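Local coordinates for insecticidal crystal protein Cry35Ab1 (Bacillus thuringiensis, PDB 4JP0) that acts with Cry34Ab1 as one component of a binary insecticidal toxin against western corn rootworm, probably targeting the larval midgut epithelium, at residues K207-Q212 / T314-E319; G177-P182 / E277-E282; I10-N15 / N130-W135. All coordinates share one frame; numbering follows the deposited sequence.

Interaction 1: residues K207-Q212 / T314-E319; sequences KYQYWQ and TITSLE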
loop_
_atom_site.group_PDB
_atom_site.type_symbol
_atom_site.label_atom_id
_atom_site.label_comp_id
_atom_site.label_asym_id
_atom_site.label_seq_id
_atom_site.Cartn_x
_atom_site.Cartn_y
_atom_site.Cartn_z
ATOM N N LYS A 207 -3.677 -3.630 -5.797
ATOM C CA LYS A 207 -2.691 -4.653 -6.183
ATOM C C LYS A 207 -3.323 -5.658 -7.140
ATOM O O LYS A 207 -4.244 -6.389 -6.749
ATOM C CB LYS A 207 -2.115 -5.418 -4.985
ATOM C CG LYS A 207 -0.856 -6.194 -5.390
ATOM C CD LYS A 207 -0.294 -7.150 -4.299
ATOM C CE LYS A 207 -1.098 -8.452 -4.205
ATOM N NZ LYS A 207 -0.529 -9.400 -3.185
ATOM N N TYR A 208 -2.848 -5.678 -8.388
ATOM C CA TYR A 208 -3.296 -6.637 -9.378
ATOM C C TYR A 208 -2.225 -7.668 -9.584
ATOM O O TYR A 208 -1.021 -7.366 -9.463
ATOM C CB TYR A 208 -3.500 -5.965 -10.728
ATOM C CG TYR A 208 -4.661 -4.993 -10.794
ATOM C CD1 TYR A 208 -4.465 -3.610 -10.694
ATOM C CD2 TYR A 208 -5.957 -5.446 -10.961
ATOM C CE1 TYR A 208 -5.563 -2.720 -10.749
ATOM C CE2 TYR A 208 -7.025 -4.552 -11.031
ATOM C CZ TYR A 208 -6.817 -3.198 -10.924
ATOM O OH TYR A 208 -7.911 -2.321 -11.001
ATOM N N GLN A 209 -2.648 -8.890 -9.887
ATOM C CA GLN A 209 -1.702 -9.931 -10.288
ATOM C C GLN A 209 -2.255 -10.627 -11.527
ATOM O O GLN A 209 -3.463 -10.580 -11.784
ATOM C CB GLN A 209 -1.411 -10.917 -9.164
ATOM C CG GLN A 209 -0.604 -10.306 -8.026
ATOM C CD GLN A 209 -0.374 -11.291 -6.897
ATOM O OE1 GLN A 209 -1.279 -12.038 -6.527
ATOM N NE2 GLN A 209 0.838 -11.284 -6.331
ATOM N N TYR A 210 -1.354 -11.211 -12.303
ATOM C CA TYR A 210 -1.677 -11.919 -13.525
ATOM C C TYR A 210 -0.400 -12.599 -14.014
ATOM O O TYR A 210 0.691 -12.303 -13.521
ATOM C CB TYR A 210 -2.195 -10.960 -14.602
ATOM C CG TYR A 210 -1.343 -9.731 -14.850
ATOM C CD1 TYR A 210 -0.434 -9.680 -15.903
ATOM C CD2 TYR A 210 -1.483 -8.596 -14.055
ATOM C CE1 TYR A 210 0.335 -8.507 -16.139
ATOM C CE2 TYR A 210 -0.745 -7.454 -14.296
ATOM C CZ TYR A 210 0.147 -7.405 -15.319
ATOM O OH TYR A 210 0.864 -6.237 -15.491
ATOM N N TRP A 211 -0.536 -13.509 -14.964
ATOM C CA TRP A 211 0.611 -14.164 -15.562
ATOM C C TRP A 211 0.993 -13.437 -16.861
ATOM O O TRP A 211 0.124 -12.888 -17.532
ATOM C CB TRP A 211 0.241 -15.615 -15.892
ATOM C CG TRP A 211 0.018 -16.487 -14.684
ATOM C CD1 TRP A 211 -1.185 -16.850 -14.130
ATOM C CD2 TRP A 211 1.033 -17.113 -13.884
ATOM N NE1 TRP A 211 -0.977 -17.680 -13.049
ATOM C CE2 TRP A 211 0.375 -17.847 -12.867
ATOM C CE3 TRP A 211 2.436 -17.176 -13.959
ATOM C CZ2 TRP A 211 1.067 -18.602 -11.912
ATOM C CZ3 TRP A 211 3.141 -17.937 -12.975
ATOM C CH2 TRP A 211 2.451 -18.629 -11.986
ATOM N N GLN A 212 2.293 -13.466 -17.201
ATOM C CA GLN A 212 2.857 -12.898 -18.412
ATOM C C GLN A 212 4.084 -13.713 -18.866
ATOM O O GLN A 212 4.884 -14.128 -18.046
ATOM C CB GLN A 212 3.304 -11.449 -18.148
ATOM C CG GLN A 212 3.780 -10.695 -19.380
ATOM C CD GLN A 212 4.099 -9.224 -19.063
ATOM O OE1 GLN A 212 5.255 -8.784 -19.183
ATOM N NE2 GLN A 212 3.087 -8.473 -18.641
ATOM N N THR A 314 4.406 -14.592 -12.543
ATOM C CA THR A 314 3.307 -13.851 -11.957
ATOM C C THR A 314 3.790 -12.434 -11.864
ATOM O O THR A 314 4.858 -12.178 -11.294
ATOM C CB THR A 314 2.964 -14.361 -10.554
ATOM O OG1 THR A 314 2.334 -15.633 -10.669
ATOM C CG2 THR A 314 1.872 -13.474 -9.907
ATOM N N ILE A 315 3.029 -11.531 -12.468
ATOM C CA ILE A 315 3.309 -10.114 -12.400
ATOM C C ILE A 315 2.489 -9.519 -11.281
ATOM O O ILE A 315 1.342 -9.903 -11.093
ATOM C CB ILE A 315 2.913 -9.408 -13.699
ATOM C CG1 ILE A 315 3.570 -10.061 -14.922
ATOM C CG2 ILE A 315 3.346 -7.919 -13.615
ATOM C CD1 ILE A 315 5.116 -9.938 -14.927
ATOM N N THR A 316 3.079 -8.593 -10.522
ATOM C CA THR A 316 2.297 -7.840 -9.527
ATOM C C THR A 316 2.322 -6.380 -9.927
ATOM O O THR A 316 3.399 -5.804 -10.153
ATOM C CB THR A 316 2.895 -8.017 -8.143
ATOM O OG1 THR A 316 2.751 -9.381 -7.761
ATOM C CG2 THR A 316 2.075 -7.256 -7.069
ATOM N N SER A 317 1.153 -5.752 -10.004
ATOM C CA SER A 317 1.082 -4.347 -10.368
ATOM C C SER A 317 0.473 -3.548 -9.198
ATOM O O SER A 317 -0.665 -3.755 -8.834
ATOM C CB SER A 317 0.195 -4.163 -11.611
ATOM O OG SER A 317 0.195 -2.804 -12.028
ATOM N N LEU A 318 1.261 -2.652 -8.626
ATOM C CA LEU A 318 0.797 -1.783 -7.544
ATOM C C LEU A 318 0.436 -0.460 -8.212
ATOM O O LEU A 318 1.255 0.109 -8.937
ATOM C CB LEU A 318 1.932 -1.611 -6.554
ATOM C CG LEU A 318 1.994 -2.781 -5.569
ATOM C CD1 LEU A 318 3.162 -2.651 -4.566
ATOM C CD2 LEU A 318 0.695 -2.842 -4.833
ATOM N N GLU A 319 -0.785 0.026 -8.013
ATOM C CA GLU A 319 -1.230 1.225 -8.732
ATOM C C GLU A 319 -1.980 2.130 -7.760
ATOM O O GLU A 319 -2.848 1.686 -7.047
ATOM C CB GLU A 319 -2.153 0.832 -9.901
ATOM C CG GLU A 319 -1.496 -0.115 -10.918
ATOM C CD GLU A 319 -2.478 -0.723 -11.935
ATOM O OE1 GLU A 319 -3.600 -0.230 -12.094
ATOM O OE2 GLU A 319 -2.133 -1.720 -12.603
#
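The phenol ring of Y210 lies against I315, which covers one of its faces. I315 CB sits 3.9 Å from the centroid of the Y210 ring and 19° off the ring normal, a CH-pi contact over the face. I315 CG2 continues toward CZ and OH of the same ring. CG of Y210 stands between its own backbone N and carbonyl carbon (chi1 50°), and from there the ring lies over I315 CB. S317 CB lies at the edge of the ring, near its plane. W211 turns one face of its indole to T314, and T314 OG1 rests above the outer part of the six-membered ring, 3.3 Å from W211 CH2. The indole NE1 of W211 is bonded to the K156 backbone oxygen, and Y158 meets the indole edge-to-face. The E319 side chain crosses that of Y208 at about a right angle, its carboxylate plane turned 39° from the ring, with E319 OE1 3.4 Å from Y208 CE1.

Strands 202-221 and 307-323 run antiparallel here as the two inner strands of a four-stranded antiparallel sheet in the toxin_10 domain. Y208 with S317 and Y210 with I315 are the hydrogen-bonded pairs. S317 N reaches Y208 O at 2.8 Å, and I315 N reaches Y210 O at 2.7 Å.

Y208, Y210, I315 and S317 share one face of the sheet. K207, Q209, W211, T314, T316 and L318 share the other. There Q209 NE2 donates to T316 OG1 at 3.1 Å, in its own amide plane. The CG2 branch of T316 packs on K207 CG at 3.5 Å. S317 OG donates to the anti lone pair of E319 OE2 at 2.6 Å, while E319 OE1 bonds Y321 OH.

Interaction 2: residues G177-P182 / E277-E282; sequences GWTLVP and EELKIE
The backbones of G177 and L279 come within 4.2 Å, CA to CA, where strand 174-182 passes the C-terminal end of helix 272-279. The approach is close because G177 has no side chain. A beta carbon there would point at the helix end and collide with L279 CA and E278 O. G177 CA instead sits 3.4 Å from E278 O.

L279 lies against the strand. Its CD2 branch lies 3.5 Å from both G177 C and W178 N. It also meets T179 CG2 at 3.8 Å, and the two side chains cross at about a right angle. CG2 of T179 lies between the backbone N and the carbonyl carbon, which leaves it facing L279. OG1 takes the position anti to the backbone N and bonds Q274 NE2. E278 extends its chain across T179, with its CB 3.8 Å from T179 CB.

One water firmly bridges the segments. It accepts from W178 N and donates to E278 O at 2.7 Å. A second accepts from L180 N and also reaches E278 OE1, an atom whose placement is doubtful.

K280 is the first residue to leave helical geometry, with positive phi (56°), and the chain turns away from the strand after it. On the sheet side, L279 also packs on L205, and I281 on K207, both of strand 202-221. Strand 174-182 is an outermost strand of the four-stranded sheet, and helix 272-279 comes up against it with its C-terminal end.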
loop_
_atom_site.group_PDB
_atom_site.type_symbol
_atom_site.label_atom_id
_atom_site.label_comp_id
_atom_site.label_asym_id
_atom_site.label_seq_id
_atom_site.Cartn_x
_atom_site.Cartn_y
_atom_site.Cartn_z
ATOM N N GLY A 177 -5.967 -7.060 -4.064
ATOM C CA GLY A 177 -5.935 -6.253 -2.835
ATOM C C GLY A 177 -6.275 -4.801 -3.146
ATOM O O GLY A 177 -5.985 -4.332 -4.246
ATOM N N TRP A 178 -6.872 -4.096 -2.182
ATOM C CA TRP A 178 -7.333 -2.732 -2.389
ATOM C C TRP A 178 -7.374 -2.099 -1.009
ATOM O O TRP A 178 -7.838 -2.720 -0.044
ATOM C CB TRP A 178 -8.739 -2.806 -2.999
ATOM C CG TRP A 178 -9.485 -1.583 -3.403
ATOM C CD1 TRP A 178 -9.724 -1.166 -4.678
ATOM C CD2 TRP A 178 -10.240 -0.696 -2.546
ATOM N NE1 TRP A 178 -10.532 -0.048 -4.675
ATOM C CE2 TRP A 178 -10.857 0.269 -3.383
ATOM C CE3 TRP A 178 -10.414 -0.596 -1.159
ATOM C CZ2 TRP A 178 -11.666 1.288 -2.888
ATOM C CZ3 TRP A 178 -11.221 0.421 -0.655
ATOM C CH2 TRP A 178 -11.826 1.356 -1.510
ATOM N N THR A 179 -6.874 -0.885 -0.886
ATOM C CA THR A 179 -6.858 -0.270 0.443
ATOM C C THR A 179 -6.789 1.243 0.293
ATOM O O THR A 179 -6.380 1.734 -0.733
ATOM C CB THR A 179 -5.701 -0.845 1.277
ATOM O OG1 THR A 179 -5.811 -0.447 2.656
ATOM C CG2 THR A 179 -4.348 -0.308 0.798
ATOM N N LEU A 180 -7.255 1.961 1.307
ATOM C CA LEU A 180 -7.319 3.423 1.240
ATOM C C LEU A 180 -6.128 4.031 1.973
ATOM O O LEU A 180 -5.829 3.656 3.129
ATOM C CB LEU A 180 -8.591 3.905 1.906
ATOM C CG LEU A 180 -9.857 3.529 1.139
ATOM C CD1 LEU A 180 -11.095 4.082 1.836
ATOM C CD2 LEU A 180 -9.767 4.072 -0.256
ATOM N N VAL A 181 -5.451 4.963 1.315
ATOM C CA VAL A 181 -4.260 5.557 1.913
ATOM C C VAL A 181 -4.458 7.032 2.180
ATOM O O VAL A 181 -4.777 7.785 1.285
ATOM C CB VAL A 181 -3.019 5.355 0.991
ATOM C CG1 VAL A 181 -1.740 6.048 1.562
ATOM C CG2 VAL A 181 -2.802 3.861 0.772
ATOM N N PRO A 182 -4.269 7.439 3.422
ATOM C CA PRO A 182 -4.354 8.856 3.779
ATOM C C PRO A 182 -3.509 9.740 2.834
ATOM O O PRO A 182 -2.331 9.447 2.579
ATOM C CB PRO A 182 -3.739 8.874 5.164
ATOM C CG PRO A 182 -4.192 7.538 5.777
ATOM C CD PRO A 182 -3.985 6.578 4.571
ATOM N N GLU A 277 -1.716 -6.595 5.358
ATOM C CA GLU A 277 -2.951 -7.327 5.438
ATOM C C GLU A 277 -3.921 -7.102 4.261
ATOM O O GLU A 277 -4.464 -8.064 3.728
ATOM C CB GLU A 277 -3.627 -7.040 6.792
ATOM C CG GLU A 277 -2.793 -7.521 7.969
ATOM C CD GLU A 277 -3.573 -7.526 9.273
ATOM O OE1 GLU A 277 -4.816 -7.265 9.235
ATOM O OE2 GLU A 277 -2.934 -7.818 10.314
ATOM N N GLU A 278 -4.130 -5.849 3.863
ATOM C CA GLU A 278 -5.124 -5.510 2.853
ATOM C C GLU A 278 -4.605 -5.666 1.426
ATOM O O GLU A 278 -5.376 -5.918 0.489
ATOM C CB GLU A 278 -5.727 -4.108 3.125
ATOM C CG GLU A 278 -6.477 -4.060 4.468
ATOM C CD GLU A 278 -7.076 -2.693 4.799
ATOM O OE1 GLU A 278 -7.141 -1.829 3.906
ATOM O OE2 GLU A 278 -7.493 -2.467 5.979
ATOM N N LEU A 279 -3.301 -5.558 1.235
ATOM C CA LEU A 279 -2.762 -5.811 -0.096
ATOM C C LEU A 279 -2.140 -7.187 -0.232
ATOM O O LEU A 279 -1.824 -7.613 -1.345
ATOM C CB LEU A 279 -1.765 -4.739 -0.476
ATOM C CG LEU A 279 -2.354 -3.330 -0.528
ATOM C CD1 LEU A 279 -1.298 -2.350 -0.965
ATOM C CD2 LEU A 279 -3.561 -3.294 -1.489
ATOM N N LYS A 280 -2.002 -7.881 0.895
ATOM C CA LYS A 280 -1.388 -9.218 0.923
ATOM C C LYS A 280 -0.007 -9.214 0.333
ATOM O O LYS A 280 0.326 -10.038 -0.548
ATOM C CB LYS A 280 -2.263 -10.281 0.230
ATOM C CG LYS A 280 -3.733 -10.154 0.574
ATOM C CD LYS A 280 -4.591 -10.941 -0.402
ATOM C CE LYS A 280 -5.915 -11.369 0.235
ATOM N NZ LYS A 280 -6.208 -12.826 -0.069
ATOM N N ILE A 281 0.811 -8.299 0.833
ATOM C CA ILE A 281 2.194 -8.200 0.412
ATOM C C ILE A 281 3.043 -8.491 1.639
ATOM O O ILE A 281 2.823 -7.917 2.695
ATOM C CB ILE A 281 2.471 -6.782 -0.064
ATOM C CG1 ILE A 281 1.748 -6.505 -1.384
ATOM C CG2 ILE A 281 3.954 -6.566 -0.252
ATOM C CD1 ILE A 281 1.743 -5.051 -1.718
ATOM N N GLU A 282 3.987 -9.408 1.500
ATOM C CA GLU A 282 4.848 -9.778 2.605
ATOM C C GLU A 282 5.900 -8.709 2.866
ATOM O O GLU A 282 6.273 -7.955 1.970
ATOM C CB GLU A 282 5.542 -11.111 2.271
ATOM C CG GLU A 282 4.582 -12.292 2.301
ATOM C CD GLU A 282 5.240 -13.633 2.033
ATOM O OE1 GLU A 282 6.435 -13.671 1.621
ATOM O OE2 GLU A 282 4.545 -14.665 2.239
HETATM O O HOH W 1 -8.010 -6.084 0.019
HETATM O O HOH W 2 -8.615 0.680 3.402
#

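Interaction 3: residues I10-N15 / N130-W135; sequences ISNHAN and NPNQQW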
loop_
_atom_site.group_PDB
_atom_site.type_symbol
_atom_site.label_atom_id
_atom_site.label_comp_id
_atom_site.label_asym_id
_atom_site.label_seq_id
_atom_site.Cartn_x
_atom_site.Cartn_y
_atom_site.Cartn_z
ATOM N N ILE A 10 -12.365 20.538 17.605
ATOM C CA ILE A 10 -11.993 19.930 18.907
ATOM C C ILE A 10 -12.069 21.001 19.991
ATOM O O ILE A 10 -11.417 22.028 19.899
ATOM C CB ILE A 10 -10.570 19.333 18.839
ATOM C CG1 ILE A 10 -10.513 18.209 17.812
ATOM C CG2 ILE A 10 -10.117 18.790 20.177
ATOM C CD1 ILE A 10 -9.055 17.721 17.570
ATOM N N SER A 11 -12.916 20.785 20.988
ATOM C CA SER A 11 -13.118 21.799 22.024
ATOM C C SER A 11 -12.920 21.234 23.422
ATOM O O SER A 11 -13.122 20.043 23.658
ATOM C CB SER A 11 -14.523 22.439 21.913
ATOM O OG SER A 11 -15.546 21.475 22.009
ATOM N N ASN A 12 -12.562 22.106 24.358
ATOM C CA ASN A 12 -12.276 21.653 25.693
ATOM C C ASN A 12 -13.523 21.544 26.593
ATOM O O ASN A 12 -14.397 22.431 26.608
ATOM C CB ASN A 12 -11.287 22.591 26.348
ATOM C CG ASN A 12 -10.815 22.074 27.698
ATOM O OD1 ASN A 12 -11.249 22.550 28.735
ATOM N ND2 ASN A 12 -9.928 21.083 27.678
ATOM N N HIS A 13 -13.602 20.449 27.332
ATOM C CA HIS A 13 -14.747 20.240 28.229
ATOM C C HIS A 13 -14.853 21.320 29.300
ATOM O O HIS A 13 -15.942 21.819 29.552
ATOM C CB HIS A 13 -14.629 18.863 28.890
ATOM C CG HIS A 13 -15.654 18.586 29.958
ATOM N ND1 HIS A 13 -16.957 18.243 29.673
ATOM C CD2 HIS A 13 -15.530 18.487 31.298
ATOM C CE1 HIS A 13 -17.604 17.977 30.792
ATOM N NE2 HIS A 13 -16.767 18.139 31.797
ATOM N N ALA A 14 -13.728 21.683 29.915
ATOM C CA ALA A 14 -13.749 22.659 31.017
ATOM C C ALA A 14 -14.043 24.085 30.573
ATOM O O ALA A 14 -14.843 24.755 31.198
ATOM C CB ALA A 14 -12.420 22.682 31.796
ATOM N N ASN A 15 -13.390 24.540 29.511
ATOM C CA ASN A 15 -13.432 25.968 29.181
ATOM C C ASN A 15 -14.147 26.353 27.887
ATOM O O ASN A 15 -14.302 27.538 27.587
ATOM C CB ASN A 15 -12.013 26.534 29.239
ATOM C CG ASN A 15 -11.110 26.031 28.116
ATOM O OD1 ASN A 15 -11.545 25.723 26.994
ATOM N ND2 ASN A 15 -9.822 26.019 28.395
ATOM N N ASN A 130 -9.586 15.515 35.708
ATOM C CA ASN A 130 -9.241 16.846 35.415
ATOM C C ASN A 130 -10.077 17.162 34.214
ATOM O O ASN A 130 -9.870 16.618 33.204
ATOM C CB ASN A 130 -7.768 16.928 35.115
ATOM C CG ASN A 130 -7.312 18.300 34.861
ATOM O OD1 ASN A 130 -8.079 19.180 34.627
ATOM N ND2 ASN A 130 -6.033 18.484 34.900
ATOM N N PRO A 131 -11.092 17.986 34.423
ATOM C CA PRO A 131 -11.980 18.377 33.325
ATOM C C PRO A 131 -11.191 19.096 32.233
ATOM O O PRO A 131 -11.660 19.115 31.087
ATOM C CB PRO A 131 -12.987 19.312 34.016
ATOM C CG PRO A 131 -12.245 19.799 35.213
ATOM C CD PRO A 131 -11.487 18.583 35.713
ATOM N N ASN A 132 -10.034 19.685 32.576
ATOM C CA ASN A 132 -9.184 20.348 31.588
ATOM C C ASN A 132 -8.430 19.378 30.651
ATOM O O ASN A 132 -7.825 19.794 29.658
ATOM C CB ASN A 132 -8.219 21.308 32.280
ATOM C CG ASN A 132 -8.942 22.583 32.775
ATOM O OD1 ASN A 132 -9.274 23.462 31.975
ATOM N ND2 ASN A 132 -9.228 22.650 34.068
ATOM N N GLN A 133 -8.539 18.096 30.931
ATOM C CA GLN A 133 -7.945 17.071 30.101
ATOM C C GLN A 133 -9.037 16.317 29.322
ATOM O O GLN A 133 -8.776 15.291 28.712
ATOM C CB GLN A 133 -7.129 16.118 30.998
ATOM C CG GLN A 133 -5.872 16.841 31.557
ATOM C CD GLN A 133 -5.003 15.932 32.396
ATOM O OE1 GLN A 133 -5.486 14.938 32.912
ATOM N NE2 GLN A 133 -3.705 16.240 32.483
ATOM N N GLN A 134 -10.255 16.865 29.293
ATOM C CA GLN A 134 -11.328 16.213 28.550
ATOM C C GLN A 134 -11.709 17.078 27.324
ATOM O O GLN A 134 -11.804 18.300 27.425
ATOM C CB GLN A 134 -12.571 15.985 29.407
ATOM C CG GLN A 134 -12.330 15.459 30.838
ATOM C CD GLN A 134 -11.570 14.164 30.845
ATOM O OE1 GLN A 134 -11.947 13.231 30.139
ATOM N NE2 GLN A 134 -10.503 14.086 31.662
ATOM N N TRP A 135 -11.995 16.418 26.205
ATOM C CA TRP A 135 -12.178 17.080 24.916
ATOM C C TRP A 135 -13.369 16.512 24.164
ATOM O O TRP A 135 -13.655 15.315 24.239
ATOM C CB TRP A 135 -10.905 16.880 24.054
ATOM C CG TRP A 135 -9.681 17.418 24.741
ATOM C CD1 TRP A 135 -8.910 16.783 25.638
ATOM C CD2 TRP A 135 -9.216 18.770 24.697
ATOM N NE1 TRP A 135 -7.943 17.624 26.136
ATOM C CE2 TRP A 135 -8.105 18.861 25.572
ATOM C CE3 TRP A 135 -9.576 19.894 23.945
ATOM C CZ2 TRP A 135 -7.370 20.036 25.743
ATOM C CZ3 TRP A 135 -8.837 21.073 24.098
ATOM C CH2 TRP A 135 -7.740 21.136 25.001
HETATM O O HOH W 3 -8.982 26.021 31.173
#
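N12 spreads its side chain over one face of the W135 indole. Its ND2 stands 3.4 Å from W135 CZ2, with the amide plane turned 74° from the ring. N12 CB makes an off-centre CH-pi contact with the six-membered ring. The pair brings strand 6-12 and strand 135-142 together in the ricin B-type beta-trefoil region. Q133 and W135 form the Gln-x-Trp motif of this fold.

I10 CG2 adds an apolar contact at W135 CE3, 4.0 Å away. N12 ND2 also donates to N132 O at 3.2 Å, lying above the carbonyl plane of N132. Next to it H13 N bonds Q134 O at 2.8 Å. H13 CB packs against Q134 CB, and P131 CB sits at the edge of the imidazole. A14 CB rests against N132 OD1.

Further bonds surround these groups. CG of N12 is anti to its backbone N (chi1 -173°), which sends CG toward W135 and N132. N12 OD1 accepts from N15 N in an Asx motif, so both ends of the amide are used. W135 NE1 bonds the backbone oxygen of L110, on strand 109-112. N130 OD1 accepts from N132 N in an Asx turn. N130 O takes Q133 N and Q134 NE2 from opposite faces of its plane, and Q134 OE1 bonds N96 ND2. N15 OD1 bonds L17 N. Farther out, a water accepts from N15 ND2 and donates to N132 OD1 at 2.7 Å.

Interaction 3 comes first along the chain and closes before the others open. It lies in the beta-trefoil region, its centre about 36 Å from that of interaction 2 and about 50 Å from that of interaction 1. Interactions 1 and 2 lie within the toxin_10 region, with centres about 14 Å apart, and their segments alternate in sequence. They share one sheet, where strands 174-182 and 202-221 are neighbours. K207 joins them directly: its backbone N probably bonds G177 O, and its NZ bonds L279 O. K207, on an inner strand, thus reaches the end of helix 272-279. Interaction 3's distance is consistent with two regions, a ricin B-type trefoil and a P42 toxin family region rich in strands.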